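Long-range contacts in SusD superfamily protein (Bacteroides fragilis, PDB 3L22), which probably binds sugars at the outer membrane, as SusD relatives do when they capture glycans for uptake: residues V189-V195 against Y244-E248; N204-M208 against A223-V227. One frame throughout, in Å; residues are numbered along the deposited sequence.

Interaction 1: V189-V195 against Y244-E248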
loop_
_atom_site.group_PDB
_atom_site.type_symbol
_atom_site.label_atom_id
_atom_site.label_comp_id
_atom_site.label_asym_id
_atom_site.label_seq_id
_atom_site.Cartn_x
_atom_site.Cartn_y
_atom_site.Cartn_z
ATOM N N VAL A 189 2.246 7.729 19.005
ATOM C CA VAL A 189 0.972 7.162 18.632
ATOM C C VAL A 189 -0.028 8.300 18.736
ATOM O O VAL A 189 0.061 9.087 19.642
ATOM C CB VAL A 189 0.537 6.047 19.609
ATOM C CG1 VAL A 189 -0.954 5.638 19.374
ATOM C CG2 VAL A 189 1.479 4.825 19.486
ATOM N N ASN A 190 -0.964 8.393 17.792
ATOM C CA ASN A 190 -2.039 9.389 17.829
ATOM C C ASN A 190 -1.577 10.870 17.894
ATOM O O ASN A 190 -2.139 11.678 18.642
ATOM C CB ASN A 190 -2.962 9.081 19.018
ATOM C CG ASN A 190 -4.354 9.697 18.859
ATOM O OD1 ASN A 190 -4.825 9.873 17.750
ATOM N ND2 ASN A 190 -4.978 10.060 19.971
ATOM N N THR A 191 -0.538 11.216 17.146
ATOM C CA THR A 191 -0.181 12.623 16.913
ATOM C C THR A 191 -0.003 12.797 15.405
ATOM O O THR A 191 0.308 11.831 14.702
ATOM C CB THR A 191 1.118 13.008 17.623
ATOM O OG1 THR A 191 2.222 12.286 17.031
ATOM C CG2 THR A 191 1.033 12.690 19.151
ATOM N N TYR A 192 -0.220 14.016 14.898
ATOM C CA TYR A 192 0.024 14.325 13.473
ATOM C C TYR A 192 1.395 13.827 13.019
ATOM O O TYR A 192 1.529 13.149 12.002
ATOM C CB TYR A 192 -0.075 15.830 13.263
ATOM C CG TYR A 192 0.300 16.271 11.865
ATOM C CD1 TYR A 192 -0.623 16.244 10.849
ATOM C CD2 TYR A 192 1.584 16.728 11.575
ATOM C CE1 TYR A 192 -0.289 16.643 9.577
ATOM C CE2 TYR A 192 1.942 17.120 10.311
ATOM C CZ TYR A 192 1.004 17.070 9.317
ATOM O OH TYR A 192 1.319 17.478 8.070
ATOM N N THR A 193 2.432 14.166 13.776
ATOM C CA THR A 193 3.801 13.810 13.394
ATOM C C THR A 193 4.050 12.304 13.450
ATOM O O THR A 193 4.776 11.749 12.589
ATOM C CB THR A 193 4.805 14.556 14.242
ATOM O OG1 THR A 193 4.515 15.961 14.149
ATOM C CG2 THR A 193 6.214 14.327 13.726
ATOM N N GLY A 194 3.445 11.631 14.430
ATOM C CA GLY A 194 3.564 10.189 14.543
ATOM C C GLY A 194 2.893 9.427 13.405
ATOM O O GLY A 194 3.315 8.345 13.056
ATOM N N VAL A 195 1.838 10.000 12.820
ATOM C CA VAL A 195 1.109 9.312 11.749
ATOM C C VAL A 195 1.640 9.700 10.380
ATOM O O VAL A 195 1.583 8.889 9.473
ATOM C CB VAL A 195 -0.408 9.569 11.870
ATOM C CG1 VAL A 195 -1.196 8.997 10.643
ATOM C CG2 VAL A 195 -0.913 9.008 13.232
ATOM N N TYR A 244 -8.602 12.902 10.785
ATOM C CA TYR A 244 -8.176 11.926 9.791
ATOM C C TYR A 244 -7.174 10.898 10.302
ATOM O O TYR A 244 -6.502 10.246 9.504
ATOM C CB TYR A 244 -7.719 12.567 8.467
ATOM C CG TYR A 244 -8.711 13.562 7.895
ATOM C CD1 TYR A 244 -9.889 13.141 7.286
ATOM C CD2 TYR A 244 -8.499 14.928 8.016
ATOM C CE1 TYR A 244 -10.809 14.056 6.801
ATOM C CE2 TYR A 244 -9.400 15.841 7.514
ATOM C CZ TYR A 244 -10.553 15.404 6.901
ATOM O OH TYR A 244 -11.442 16.335 6.397
ATOM N N PHE A 245 -7.083 10.738 11.616
ATOM C CA PHE A 245 -6.292 9.667 12.212
ATOM C C PHE A 245 -6.868 9.373 13.586
ATOM O O PHE A 245 -7.582 10.193 14.148
ATOM C CB PHE A 245 -4.788 10.036 12.317
ATOM C CG PHE A 245 -4.486 11.253 13.168
ATOM C CD1 PHE A 245 -4.525 12.532 12.623
ATOM C CD2 PHE A 245 -4.161 11.118 14.511
ATOM C CE1 PHE A 245 -4.248 13.643 13.391
ATOM C CE2 PHE A 245 -3.855 12.220 15.288
ATOM C CZ PHE A 245 -3.932 13.485 14.746
ATOM N N SER A 246 -6.525 8.208 14.112
ATOM C CA SER A 246 -7.010 7.744 15.379
ATOM C C SER A 246 -5.862 7.003 16.062
ATOM O O SER A 246 -4.754 6.910 15.514
ATOM C CB SER A 246 -8.185 6.783 15.179
ATOM O OG SER A 246 -7.743 5.516 14.653
ATOM N N GLN A 247 -6.142 6.415 17.220
ATOM C CA GLN A 247 -5.206 5.502 17.875
ATOM C C GLN A 247 -4.909 4.201 17.097
ATOM O O GLN A 247 -4.039 3.432 17.527
ATOM C CB GLN A 247 -5.716 5.140 19.261
ATOM C CG GLN A 247 -5.576 6.377 20.179
ATOM C CD GLN A 247 -6.057 6.145 21.557
ATOM O OE1 GLN A 247 -6.696 5.131 21.831
ATOM N NE2 GLN A 247 -5.788 7.087 22.444
ATOM N N GLU A 248 -5.638 3.951 16.007
ATOM C CA GLU A 248 -5.351 2.842 15.090
ATOM C C GLU A 248 -4.314 3.179 14.007
ATOM O O GLU A 248 -3.732 2.269 13.403
ATOM C CB GLU A 248 -6.645 2.373 14.435
ATOM C CG GLU A 248 -6.573 0.995 13.865
ATOM C CD GLU A 248 -7.797 0.563 13.066
ATOM O OE1 GLU A 248 -8.895 1.127 13.279
ATOM O OE2 GLU A 248 -7.638 -0.382 12.230
HETATM O O HOH W 1 -2.119 6.635 15.962
HETATM O O HOH W 2 -6.895 11.311 16.924
HETATM O O HOH W 3 -3.664 8.967 22.538
#

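Interaction 2: N204-M208 against A223-V227. With EDO (1,2-ethanediol), chain Z; EDO (1,2-ethanediol), chain T.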
loop_
_atom_site.group_PDB
_atom_site.type_symbol
_atom_site.label_atom_id
_atom_site.label_comp_id
_atom_site.label_asym_id
_atom_site.label_seq_id
_atom_site.Cartn_x
_atom_site.Cartn_y
_atom_site.Cartn_z
ATOM N N ASN A 204 8.495 -1.224 10.626
ATOM C CA ASN A 204 8.235 -2.625 10.941
ATOM C C ASN A 204 7.045 -3.204 10.191
ATOM O O ASN A 204 7.058 -4.380 9.809
ATOM C CB ASN A 204 8.073 -2.801 12.456
ATOM C CG ASN A 204 9.417 -2.799 13.194
ATOM O OD1 ASN A 204 10.350 -3.437 12.741
ATOM N ND2 ASN A 204 9.497 -2.115 14.355
HETATM N N MSE A 205 6.033 -2.378 9.932
HETATM C CA MSE A 205 4.907 -2.804 9.091
HETATM C C MSE A 205 5.403 -3.111 7.670
HETATM O O MSE A 205 5.015 -4.120 7.087
HETATM C CB MSE A 205 3.802 -1.740 9.038
HETATM C CG MSE A 205 2.976 -1.656 10.295
HETATM SE SE MSE A 205 2.012 -3.325 10.631
HETATM C CE MSE A 205 0.788 -3.251 9.069
ATOM N N LEU A 206 6.261 -2.248 7.121
ATOM C CA LEU A 206 6.767 -2.472 5.765
ATOM C C LEU A 206 7.653 -3.743 5.745
ATOM O O LEU A 206 7.604 -4.539 4.803
ATOM C CB LEU A 206 7.553 -1.255 5.235
ATOM C CG LEU A 206 7.990 -1.284 3.767
ATOM C CD1 LEU A 206 6.839 -1.700 2.828
ATOM C CD2 LEU A 206 8.598 0.067 3.341
ATOM N N LYS A 207 8.465 -3.895 6.784
ATOM C CA LYS A 207 9.335 -5.042 6.920
ATOM C C LYS A 207 8.457 -6.306 7.011
ATOM O O LYS A 207 8.700 -7.287 6.327
ATOM C CB LYS A 207 10.192 -4.858 8.163
ATOM C CG LYS A 207 11.305 -5.844 8.370
ATOM C CD LYS A 207 12.187 -5.507 9.609
ATOM C CE LYS A 207 12.989 -4.230 9.467
ATOM N NZ LYS A 207 14.087 -4.115 10.481
HETATM N N MSE A 208 7.382 -6.251 7.778
HETATM C CA MSE A 208 6.492 -7.384 7.821
HETATM C C MSE A 208 5.906 -7.721 6.453
HETATM O O MSE A 208 5.897 -8.890 6.080
HETATM C CB MSE A 208 5.371 -7.203 8.824
HETATM C CG MSE A 208 4.409 -8.381 8.802
HETATM SE SE MSE A 208 3.229 -8.540 10.354
HETATM C CE MSE A 208 2.669 -6.886 10.294
ATOM N N ALA A 223 8.994 -8.726 13.197
ATOM C CA ALA A 223 8.772 -7.324 12.833
ATOM C C ALA A 223 7.434 -6.815 13.327
ATOM O O ALA A 223 7.369 -5.772 13.967
ATOM C CB ALA A 223 8.838 -7.128 11.285
ATOM N N GLY A 224 6.354 -7.534 13.008
ATOM C CA GLY A 224 5.020 -7.046 13.327
ATOM C C GLY A 224 4.703 -7.011 14.810
ATOM O O GLY A 224 3.923 -6.176 15.236
ATOM N N GLU A 225 5.306 -7.917 15.594
ATOM C CA GLU A 225 5.121 -7.908 17.049
ATOM C C GLU A 225 5.824 -6.741 17.720
ATOM O O GLU A 225 5.473 -6.427 18.823
ATOM C CB GLU A 225 5.460 -9.258 17.702
ATOM C CG GLU A 225 4.324 -10.239 17.392
ATOM C CD GLU A 225 4.459 -11.590 17.947
ATOM O OE1 GLU A 225 5.553 -11.936 18.446
ATOM O OE2 GLU A 225 3.433 -12.322 17.868
ATOM N N LEU A 226 6.730 -6.048 17.020
ATOM C CA LEU A 226 7.289 -4.799 17.516
ATOM C C LEU A 226 6.322 -3.599 17.454
ATOM O O LEU A 226 6.606 -2.597 18.063
ATOM C CB LEU A 226 8.612 -4.474 16.808
ATOM C CG LEU A 226 9.759 -5.442 17.102
ATOM C CD1 LEU A 226 10.945 -5.133 16.148
ATOM C CD2 LEU A 226 10.231 -5.393 18.586
ATOM N N VAL A 227 5.201 -3.711 16.741
ATOM C CA VAL A 227 4.229 -2.618 16.598
ATOM C C VAL A 227 3.395 -2.589 17.866
ATOM O O VAL A 227 2.504 -3.417 18.033
ATOM C CB VAL A 227 3.321 -2.833 15.361
ATOM C CG1 VAL A 227 2.140 -1.807 15.302
ATOM C CG2 VAL A 227 4.166 -2.846 14.081
HETATM C C1 EDO Z . 16.609 -6.831 9.138
HETATM O O1 EDO Z . 15.827 -6.337 10.218
HETATM C C2 EDO Z . 16.418 -6.148 7.808
HETATM O O2 EDO Z . 15.638 -4.965 7.828
HETATM C C1 EDO T . 0.280 -12.465 18.533
HETATM O O1 EDO T . 1.211 -11.417 18.262
HETATM C C2 EDO T . -0.150 -12.618 19.991
HETATM O O2 EDO T . 1.001 -12.963 20.770
HETATM O O HOH W 4 7.610 -0.643 16.174
#

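Interaction 1: V189-V195 against Y244-E248
This is a water-mediated loop-to-loop contact near the protein surface, where the turn leading into helix 192-196 meets the loop that precedes strand 249-253. The backbones come closest at Asn-190 and Gln-247, with CA atoms 5.0 Å apart, yet the polar groups of the two segments are linked through three waters, all of them on Asn-190. One accepts from Asn-190 N and donates to Ser-246 O; another donates to both Asn-190 OD1 and Phe-245 O; the third accepts from Asn-190 ND2 and Gln-247 NE2. Asparagine suits this hub: its amide both donates and accepts, and it tolerates the left-handed backbone (phi 57°, psi 41°) that turns the chain. Next along, Thr-191 is the N-cap of the helix, its OG1 accepting from Gly-194 N at 2.9 Å. The same hydroxyl is hydrogen-bonded to Glu-188, which with Asp-186 holds a zinc ion, so the cap adjoins a metal site. Phe-245 supplies the apolar part. Val-195 CG2 lies 4.1 Å from Phe-245 CD2, Asn-190 OD1 meets the ring edge at CD2 (3.5 Å), and Trp-321 packs against the ring from outside the two segments. Ser-246 turns its CA-to-CB bond away from 189-195, and its OG accepts from Glu-248 N at 3.0 Å in an ST turn.

Interaction 2: N204-M208 against A223-V227
The segments come from two successive helices: 204-208 lies within helix 200-213, and 223-227 takes in the last part of helix 217-225 and the chain leaving it. Their backbones approach most closely at Asn-204 and Ala-223, whose CA atoms are 5.1 Å apart. Within 204-208 the bond from Met-208 N to Asn-204 O (2.8 Å) is regular alpha-helix; in the other segment, Leu-226 N to Ala-223 O (3.1 Å) and Val-227 N to Gly-224 O (3.2 Å) each span three residues. Such close approach calls for small residues. Ala-223 directs its CB toward the partner helix, 3.9 Å from Met-208 N and 4.0 Å from Lys-207 CG. At Gly-224, even a CB would come within 2.5 Å of Met-208 SE, which instead rests 3.8 Å from Gly-224 CA. Both methionines are selenomethionines; Met-205 SE lies 4.1 Å from Val-227 CG2, and Met-205 also reaches helix 327-339. Two successive helices packed this closely form a hairpin consistent with the TPR-like architecture of the SusD family. Asn-204 packs its CB 3.4 Å from Ala-223 O and sets ND2 3.5 Å from Leu-226 CB, while a water accepts from Asn-204 ND2 and donates to Leu-226 O. Outward, Lys-207 NZ bonds Leu-179 O and a 1,2-ethanediol probably left from crystallisation. The pairing thus depends mainly on snug van der Waals fit, with one bridging water giving the amide ND2 of buried Asn-204 a partner.

How the interactions relate
Along the chain the order is 189-195, 204-208, 223-227, 244-248, so interaction 2 lies wholly between the two halves of interaction 1. Helix 192-196 is followed directly by helix 200-213, and the hairpin completed by helix 217-225 returns the chain toward the loop before strand 249-253. The centres are about 17 Å apart and the nearest atoms about 7 Å, without touching. Interaction 2 is the more buried, and its centre lies about 14 Å from the centre of the chain, against about 18 Å for that of interaction 1. The fold thus combines a close, mainly van der Waals helical pairing inside with a hydrated junction beside a zinc site that brings the ends of this excursion together.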